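Local coordinates for putative branched chain amino acid ABC transporter, periplasmic amino acid-binding protein (Brucella ovis, PDB 4XFK), which probably serves as the periplasmic binding component of an amino-acid ABC transport system, belonging to the leucine-binding protein family, at residues A9-S21 / F48-Q61. The protein carries 1 engineered substitution. Sequence-based numbering, arbitrary orientation.
Sequences AEPLKIALVETLS and FNGEKIQILEYDNQ
D59 holds CG anti to its backbone N (chi1 -175°), which turns the carboxylate toward the loop leaving strand 13-18; S21, with OG set between its backbone N and carbonyl carbon (chi1 67°), meets it. The two segments form the parallel strand pair of a right-handed beta-alpha-beta crossover through helix 26-44, at the edge of a five-stranded sheet of order 2-1-3-4-5, as in the periplasmic binding protein fold. Seven backbone bonds zip the pair from Q54 N to L12 O through to N60 N to E18 O, the last only 2.7 Å. Toward helix 63-76, Y58 CE1 lies 3.7 Å from A15 CB, while its hydroxyl bonds D77. The I14 and I53 side chains cross at a slant, CD1 of I14 3.7 Å from CG2 of I53, and I53 also packs on I42 of helix 26-44. K13 and Q54 run side by side, K13 CE 3.5 Å from Q54 OE1. Within the type I' turn F48-E51, N49 ND2 donates to E10 O, which lies close to the plane of the N49 amide. At the other end the E18 carboxylate hydrogen-bonds S86 OG and G85 N, its side chain about 7 Å from a bound sodium ion. D59 OD1 takes L20 N and Q61 NE2 from opposite faces of the carboxylate, and S21 OG donates to the syn lone pair of D59 OD2 at 2.6 Å.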
ATOM      1  N   ALA A   9     -24.084 -13.250  21.070  1.00 28.11           N
ATOM      2  CA  ALA A   9     -23.482 -12.190  20.268  1.00 27.02           C
ATOM      3  C   ALA A   9     -22.922 -12.725  18.955  1.00 24.11           C
ATOM      4  O   ALA A   9     -22.244 -13.752  18.929  1.00 23.71           O
ATOM      5  CB  ALA A   9     -22.385 -11.486  21.057  1.00 27.32           C
ATOM      6  N   GLU A  10     -23.205 -12.024  17.863  1.00 21.71           N
ATOM      7  CA  GLU A  10     -22.615 -12.370  16.580  1.00 20.17           C
ATOM      8  C   GLU A  10     -21.123 -12.037  16.599  1.00 15.61           C
ATOM      9  O   GLU A  10     -20.741 -10.908  16.896  1.00 14.84           O
ATOM     10  CB  GLU A  10     -23.282 -11.580  15.449  1.00 23.01           C
ATOM     11  CG  GLU A  10     -24.747 -11.897  15.208  1.00 26.18           C
ATOM     12  CD  GLU A  10     -25.339 -11.053  14.085  1.00 29.47           C
ATOM     13  OE1 GLU A  10     -24.611 -10.189  13.542  1.00 28.45           O
ATOM     14  OE2 GLU A  10     -26.529 -11.252  13.747  1.00 32.15           O
ATOM     15  N   PRO A  11     -20.268 -13.016  16.280  1.00 12.82           N
ATOM     16  CA  PRO A  11     -18.858 -12.642  16.125  1.00 10.95           C
ATOM     17  C   PRO A  11     -18.598 -11.927  14.808  1.00  9.70           C
ATOM     18  O   PRO A  11     -19.298 -12.151  13.815  1.00 11.24           O
ATOM     19  CB  PRO A  11     -18.131 -13.990  16.121  1.00 13.05           C
ATOM     20  CG  PRO A  11     -19.164 -14.973  15.668  1.00 15.55           C
ATOM     21  CD  PRO A  11     -20.482 -14.472  16.184  1.00 13.89           C
ATOM     22  N   LEU A  12     -17.586 -11.070  14.813  1.00  8.82           N
ATOM     23  CA  LEU A  12     -17.108 -10.446  13.590  1.00  9.04           C
ATOM     24  C   LEU A  12     -16.202 -11.433  12.868  1.00  9.59           C
ATOM     25  O   LEU A  12     -15.270 -11.982  13.459  1.00 10.06           O
ATOM     26  CB  LEU A  12     -16.349  -9.169  13.930  1.00  9.70           C
ATOM     27  CG  LEU A  12     -15.905  -8.316  12.746  1.00  9.84           C
ATOM     28  CD1 LEU A  12     -17.102  -7.842  11.946  1.00 12.46           C
ATOM     29  CD2 LEU A  12     -15.094  -7.144  13.254  1.00 11.05           C
ATOM     30  N   LYS A  13     -16.490 -11.656  11.590  1.00  9.30           N
ATOM     31  CA  LYS A  13     -15.705 -12.555  10.757  1.00  9.03           C
ATOM     32  C   LYS A  13     -15.060 -11.757   9.630  1.00  7.53           C
ATOM     33  O   LYS A  13     -15.754 -11.147   8.801  1.00  8.69           O
ATOM     34  CB  LYS A  13     -16.589 -13.661  10.179  1.00  9.17           C
ATOM     35  CG  LYS A  13     -17.192 -14.584  11.244  1.00 12.41           C
ATOM     36  CD  LYS A  13     -18.011 -15.701  10.604  1.00 16.68           C
ATOM     37  CE  LYS A  13     -18.577 -16.663  11.642  1.00 20.88           C
ATOM     38  NZ  LYS A  13     -19.255 -17.813  10.980  1.00 24.19           N
ATOM     39  N   ILE A  14     -13.730 -11.773   9.599  1.00  7.75           N
ATOM     40  CA  ILE A  14     -12.967 -11.004   8.624  1.00  7.49           C
ATOM     41  C   ILE A  14     -12.208 -11.952   7.715  1.00  7.26           C
ATOM     42  O   ILE A  14     -11.416 -12.774   8.188  1.00  8.89           O
ATOM     43  CB  ILE A  14     -11.981 -10.045   9.324  1.00  8.21           C
ATOM     44  CG1 ILE A  14     -12.741  -9.104  10.261  1.00  7.60           C
ATOM     45  CG2 ILE A  14     -11.172  -9.258   8.300  1.00  8.97           C
ATOM     46  CD1 ILE A  14     -11.879  -8.048  10.909  1.00  9.34           C
ATOM     47  N   ALA A  15     -12.451 -11.826   6.411  1.00  6.97           N
ATOM     48  CA  ALA A  15     -11.812 -12.684   5.421  1.00  7.14           C
ATOM     49  C   ALA A  15     -10.623 -12.001   4.763  1.00  7.38           C
ATOM     50  O   ALA A  15     -10.753 -10.921   4.200  1.00  9.93           O
ATOM     51  CB  ALA A  15     -12.808 -13.093   4.357  1.00  7.87           C
ATOM     52  N   LEU A  16      -9.472 -12.657   4.819  1.00  5.87           N
ATOM     53  CA  LEU A  16      -8.271 -12.196   4.127  1.00  6.30           C
ATOM     54  C   LEU A  16      -8.185 -12.958   2.814  1.00  6.07           C
ATOM     55  O   LEU A  16      -8.035 -14.188   2.800  1.00  7.42           O
ATOM     56  CB  LEU A  16      -7.036 -12.475   4.984  1.00  7.38           C
ATOM     57  CG  LEU A  16      -5.687 -12.152   4.344  1.00  8.50           C
ATOM     58  CD1 LEU A  16      -5.554 -10.666   4.040  1.00  9.11           C
ATOM     59  CD2 LEU A  16      -4.536 -12.627   5.234  1.00 10.17           C
ATOM     60  N   VAL A  17      -8.331 -12.238   1.708  1.00  6.43           N
ATOM     61  CA  VAL A  17      -8.284 -12.858   0.392  1.00  6.73           C
ATOM     62  C   VAL A  17      -6.995 -12.407  -0.274  1.00  7.06           C
ATOM     63  O   VAL A  17      -6.883 -11.274  -0.741  1.00  8.55           O
ATOM     64  CB  VAL A  17      -9.501 -12.457  -0.459  1.00  8.39           C
ATOM     65  CG1 VAL A  17      -9.420 -13.077  -1.853  1.00  9.33           C
ATOM     66  CG2 VAL A  17     -10.801 -12.853   0.243  1.00  9.28           C
ATOM     67  N   GLU A  18      -6.013 -13.297  -0.300  1.00  6.51           N
ATOM     68  CA  GLU A  18      -4.656 -12.936  -0.694  1.00  6.69           C
ATOM     69  C   GLU A  18      -3.933 -14.107  -1.320  1.00  6.79           C
ATOM     70  O   GLU A  18      -4.371 -15.246  -1.207  1.00  7.40           O
ATOM     71  CB  GLU A  18      -3.842 -12.440   0.511  1.00  8.04           C
ATOM     72  CG  GLU A  18      -3.893 -10.940   0.711  1.00  7.62           C
ATOM     73  CD  GLU A  18      -3.334 -10.187  -0.482  1.00  7.30           C
ATOM     74  OE1 GLU A  18      -2.577 -10.797  -1.272  1.00  8.03           O
ATOM     75  OE2 GLU A  18      -3.650  -8.991  -0.635  1.00  8.22           O
ATOM     76  N   THR A  19      -2.814 -13.827  -1.977  1.00  7.74           N
ATOM     77  CA  THR A  19      -1.915 -14.886  -2.417  1.00  8.01           C
ATOM     78  C   THR A  19      -1.122 -15.360  -1.210  1.00  6.87           C
ATOM     79  O   THR A  19      -0.262 -14.638  -0.716  1.00  8.53           O
ATOM     80  CB  THR A  19      -0.948 -14.376  -3.493  1.00  8.68           C
ATOM     81  OG1 THR A  19      -1.693 -13.679  -4.502  1.00 10.29           O
ATOM     82  CG2 THR A  19      -0.179 -15.543  -4.113  1.00  9.80           C
ATOM     83  N   LEU A  20      -1.419 -16.567  -0.734  1.00  6.63           N
ATOM     84  CA  LEU A  20      -0.936 -16.989   0.586  1.00  7.42           C
ATOM     85  C   LEU A  20      -0.021 -18.209   0.544  1.00  7.41           C
ATOM     86  O   LEU A  20       0.404 -18.707   1.593  1.00  8.84           O
ATOM     87  CB  LEU A  20      -2.111 -17.224   1.547  1.00  8.46           C
ATOM     88  CG  LEU A  20      -2.886 -15.944   1.889  1.00  7.52           C
ATOM     89  CD1 LEU A  20      -4.158 -16.278   2.658  1.00  9.05           C
ATOM     90  CD2 LEU A  20      -2.012 -14.957   2.651  1.00  8.44           C
ATOM     91  N   SER A  21       0.298 -18.691  -0.657  1.00  7.63           N
ATOM     92  CA  SER A  21       1.237 -19.799  -0.779  1.00  8.72           C
ATOM     93  C   SER A  21       1.920 -19.747  -2.130  1.00  8.56           C
ATOM     94  O   SER A  21       1.420 -19.128  -3.068  1.00  8.57           O
ATOM     95  CB  SER A  21       0.543 -21.159  -0.603  1.00  9.36           C
ATOM     96  OG  SER A  21      -0.357 -21.436  -1.671  1.00  9.71           O
ATOM     97  N   PHE A  48     -14.194  -8.170  19.330  1.00  7.42           N
ATOM     98  CA  PHE A  48     -15.272  -7.217  19.071  1.00  8.00           C
ATOM     99  C   PHE A  48     -16.611  -7.850  19.434  1.00  8.27           C
ATOM    100  O   PHE A  48     -16.831  -9.027  19.155  1.00  8.74           O
ATOM    101  CB  PHE A  48     -15.300  -6.768  17.599  1.00  8.07           C
ATOM    102  CG  PHE A  48     -16.405  -5.794  17.301  1.00  7.96           C
ATOM    103  CD1 PHE A  48     -16.416  -4.542  17.901  1.00  8.28           C
ATOM    104  CD2 PHE A  48     -17.440  -6.125  16.438  1.00  9.49           C
ATOM    105  CE1 PHE A  48     -17.442  -3.645  17.655  1.00 10.08           C
ATOM    106  CE2 PHE A  48     -18.460  -5.224  16.178  1.00 10.71           C
ATOM    107  CZ  PHE A  48     -18.456  -3.986  16.788  1.00 10.45           C
ATOM    108  N   ASN A  49     -17.494  -7.075  20.066  1.00  9.20           N
ATOM    109  CA  ASN A  49     -18.867  -7.506  20.340  1.00  9.73           C
ATOM    110  C   ASN A  49     -18.916  -8.673  21.324  1.00 10.31           C
ATOM    111  O   ASN A  49     -19.863  -9.453  21.337  1.00 12.26           O
ATOM    112  CB  ASN A  49     -19.596  -7.855  19.031  1.00 12.13           C
ATOM    113  CG  ASN A  49     -21.113  -7.798  19.165  1.00 13.06           C
ATOM    114  OD1 ASN A  49     -21.655  -6.979  19.905  1.00 14.29           O
ATOM    115  ND2 ASN A  49     -21.802  -8.675  18.445  1.00 14.25           N
ATOM    116  N   GLY A  50     -17.885  -8.780  22.158  1.00  8.83           N
ATOM    117  CA  GLY A  50     -17.841  -9.802  23.192  1.00  9.27           C
ATOM    118  C   GLY A  50     -17.314 -11.154  22.744  1.00  8.11           C
ATOM    119  O   GLY A  50     -17.400 -12.129  23.492  1.00  9.14           O
ATOM    120  N   GLU A  51     -16.761 -11.218  21.532  1.00  8.69           N
ATOM    121  CA  GLU A  51     -16.176 -12.447  21.008  1.00  8.36           C
ATOM    122  C   GLU A  51     -14.873 -12.126  20.302  1.00  8.10           C
ATOM    123  O   GLU A  51     -14.683 -11.012  19.811  1.00  8.67           O
ATOM    124  CB  GLU A  51     -17.125 -13.124  20.010  1.00 10.39           C
ATOM    125  CG  GLU A  51     -18.503 -13.495  20.565  1.00 12.34           C
ATOM    126  CD  GLU A  51     -18.460 -14.594  21.622  1.00 16.42           C
ATOM    127  OE1 GLU A  51     -17.478 -15.358  21.679  1.00 18.43           O
ATOM    128  OE2 GLU A  51     -19.432 -14.704  22.393  1.00 19.48           O
ATOM    129  N   LYS A  52     -13.982 -13.101  20.219  1.00  7.76           N
ATOM    130  CA  LYS A  52     -12.808 -12.933  19.368  1.00  8.21           C
ATOM    131  C   LYS A  52     -13.246 -12.640  17.934  1.00  7.79           C
ATOM    132  O   LYS A  52     -14.277 -13.131  17.482  1.00  8.24           O
ATOM    133  CB  LYS A  52     -11.934 -14.189  19.389  1.00  9.18           C
ATOM    134  CG  LYS A  52     -11.394 -14.563  20.754  1.00  9.03           C
ATOM    135  CD  LYS A  52     -10.508 -13.492  21.365  1.00  8.20           C
ATOM    136  CE  LYS A  52      -9.699 -14.090  22.521  1.00  7.49           C
ATOM    137  NZ  LYS A  52      -8.917 -13.077  23.298  1.00  8.90           N
ATOM    138  N   ILE A  53     -12.457 -11.841  17.229  1.00  7.70           N
ATOM    139  CA  ILE A  53     -12.650 -11.671  15.796  1.00  7.46           C
ATOM    140  C   ILE A  53     -12.090 -12.908  15.114  1.00  8.08           C
ATOM    141  O   ILE A  53     -10.965 -13.326  15.395  1.00  8.90           O
ATOM    142  CB  ILE A  53     -11.918 -10.421  15.283  1.00  7.75           C
ATOM    143  CG1 ILE A  53     -12.533  -9.157  15.891  1.00  9.16           C
ATOM    144  CG2 ILE A  53     -11.984 -10.341  13.773  1.00  8.97           C
ATOM    145  CD1 ILE A  53     -11.732  -7.897  15.640  1.00  9.92           C
ATOM    146  N   GLN A  54     -12.887 -13.511  14.244  1.00  8.36           N
ATOM    147  CA  GLN A  54     -12.434 -14.660  13.478  1.00  8.80           C
ATOM    148  C   GLN A  54     -11.750 -14.207  12.202  1.00  9.17           C
ATOM    149  O   GLN A  54     -12.270 -13.368  11.462  1.00 10.29           O
ATOM    150  CB  GLN A  54     -13.608 -15.569  13.138  1.00 10.29           C
ATOM    151  CG  GLN A  54     -14.202 -16.215  14.367  1.00 13.22           C
ATOM    152  CD  GLN A  54     -15.433 -17.040  14.064  1.00 14.72           C
ATOM    153  OE1 GLN A  54     -15.538 -17.671  13.010  1.00 16.95           O
ATOM    154  NE2 GLN A  54     -16.378 -17.031  14.983  1.00 16.30           N
ATOM    155  N   ILE A  55     -10.569 -14.761  11.959  1.00  9.25           N
ATOM    156  CA  ILE A  55      -9.776 -14.414  10.794  1.00  9.74           C
ATOM    157  C   ILE A  55      -9.859 -15.582   9.830  1.00  9.77           C
ATOM    158  O   ILE A  55      -9.332 -16.653  10.096  1.00 12.07           O
ATOM    159  CB  ILE A  55      -8.318 -14.134  11.181  1.00 11.97           C
ATOM    160  CG1 ILE A  55      -8.256 -13.099  12.312  1.00 13.50           C
ATOM    161  CG2 ILE A  55      -7.537 -13.658   9.972  1.00 13.47           C
ATOM    162  CD1 ILE A  55      -6.871 -12.894  12.865  1.00 16.83           C
ATOM    163  N   LEU A  56     -10.569 -15.377   8.729  1.00  8.26           N
ATOM    164  CA  LEU A  56     -10.804 -16.424   7.751  1.00  9.07           C
ATOM    165  C   LEU A  56      -9.918 -16.176   6.544  1.00  9.20           C
ATOM    166  O   LEU A  56     -10.075 -15.183   5.839  1.00 13.40           O
ATOM    167  CB  LEU A  56     -12.265 -16.412   7.310  1.00  9.73           C
ATOM    168  CG  LEU A  56     -13.335 -16.536   8.397  1.00 14.11           C
ATOM    169  CD1 LEU A  56     -14.718 -16.563   7.755  1.00 14.80           C
ATOM    170  CD2 LEU A  56     -13.095 -17.760   9.271  1.00 19.11           C
ATOM    171  N   GLU A  57      -8.976 -17.068   6.290  1.00  7.98           N
ATOM    172  CA  GLU A  57      -8.027 -16.859   5.203  1.00  7.34           C
ATOM    173  C   GLU A  57      -8.424 -17.623   3.952  1.00  6.90           C
ATOM    174  O   GLU A  57      -8.830 -18.784   4.030  1.00  7.76           O
ATOM    175  CB  GLU A  57      -6.630 -17.278   5.654  1.00  8.90           C
ATOM    176  CG  GLU A  57      -6.099 -16.466   6.836  1.00  9.42           C
ATOM    177  CD  GLU A  57      -4.769 -16.982   7.349  1.00 11.79           C
ATOM    178  OE1 GLU A  57      -3.749 -16.799   6.657  1.00 14.02           O
ATOM    179  OE2 GLU A  57      -4.736 -17.581   8.444  1.00 17.16           O
ATOM    180  N   TYR A  58      -8.306 -16.959   2.801  1.00  6.34           N
ATOM    181  CA  TYR A  58      -8.600 -17.555   1.496  1.00  6.48           C
ATOM    182  C   TYR A  58      -7.429 -17.332   0.557  1.00  7.36           C
ATOM    183  O   TYR A  58      -7.176 -16.214   0.116  1.00  8.24           O
ATOM    184  CB  TYR A  58      -9.890 -16.973   0.894  1.00  8.56           C
ATOM    185  CG  TYR A  58     -11.094 -17.255   1.752  1.00  9.16           C
ATOM    186  CD1 TYR A  58     -11.395 -16.443   2.836  1.00  9.92           C
ATOM    187  CD2 TYR A  58     -11.916 -18.345   1.499  1.00 10.21           C
ATOM    188  CE1 TYR A  58     -12.477 -16.712   3.651  1.00 10.68           C
ATOM    189  CE2 TYR A  58     -13.010 -18.614   2.306  1.00 11.33           C
ATOM    190  CZ  TYR A  58     -13.278 -17.793   3.379  1.00 11.33           C
ATOM    191  OH  TYR A  58     -14.354 -18.043   4.197  1.00 13.60           O
ATOM    192  N   ASP A  59      -6.700 -18.401   0.282  1.00  7.34           N
ATOM    193  CA  ASP A  59      -5.544 -18.368  -0.605  1.00  7.83           C
ATOM    194  C   ASP A  59      -6.026 -18.250  -2.042  1.00 10.05           C
ATOM    195  O   ASP A  59      -6.625 -19.172  -2.581  1.00 14.85           O
ATOM    196  CB  ASP A  59      -4.744 -19.652  -0.396  1.00  8.04           C
ATOM    197  CG  ASP A  59      -3.444 -19.697  -1.179  1.00  8.43           C
ATOM    198  OD1 ASP A  59      -3.061 -18.691  -1.820  1.00  8.10           O
ATOM    199  OD2 ASP A  59      -2.796 -20.774  -1.136  1.00  9.17           O
ATOM    200  N   ASN A  60      -5.786 -17.093  -2.646  1.00  7.87           N
ATOM    201  CA  ASN A  60      -6.193 -16.835  -4.012  1.00  8.45           C
ATOM    202  C   ASN A  60      -5.020 -17.056  -4.955  1.00  8.36           C
ATOM    203  O   ASN A  60      -4.075 -16.260  -4.987  1.00 10.53           O
ATOM    204  CB  ASN A  60      -6.713 -15.403  -4.180  1.00 10.11           C
ATOM    205  CG  ASN A  60      -7.034 -15.083  -5.623  1.00 11.77           C
ATOM    206  OD1 ASN A  60      -7.351 -15.986  -6.404  1.00 13.10           O
ATOM    207  ND2 ASN A  60      -6.927 -13.812  -5.998  1.00 12.60           N
ATOM    208  N   GLN A  61      -5.085 -18.138  -5.725  1.00  9.58           N
ATOM    209  CA  GLN A  61      -4.008 -18.491  -6.644  1.00 10.98           C
ATOM    210  C   GLN A  61      -4.310 -18.079  -8.073  1.00 14.12           C
ATOM    211  O   GLN A  61      -3.503 -18.298  -8.969  1.00 17.92           O
ATOM    212  CB  GLN A  61      -3.770 -19.998  -6.589  1.00 11.78           C
ATOM    213  CG  GLN A  61      -3.165 -20.439  -5.275  1.00 11.07           C
ATOM    214  CD  GLN A  61      -1.707 -20.030  -5.163  1.00 12.67           C
ATOM    215  OE1 GLN A  61      -0.919 -20.243  -6.089  1.00 16.34           O
ATOM    216  NE2 GLN A  61      -1.343 -19.433  -4.036  1.00 11.09           N
TER
HETATM  217  O   HOH W   1     -21.574 -15.744  20.356  1.00 31.49           O
HETATM  218  O   HOH W   2     -16.046 -10.759  17.074  1.00  9.38           O
HETATM  219  O   HOH W   3      -6.330 -11.904  -3.702  1.00 17.51           O
HETATM  220  O   HOH W   4      -4.269 -12.505  -4.975  1.00 17.14           O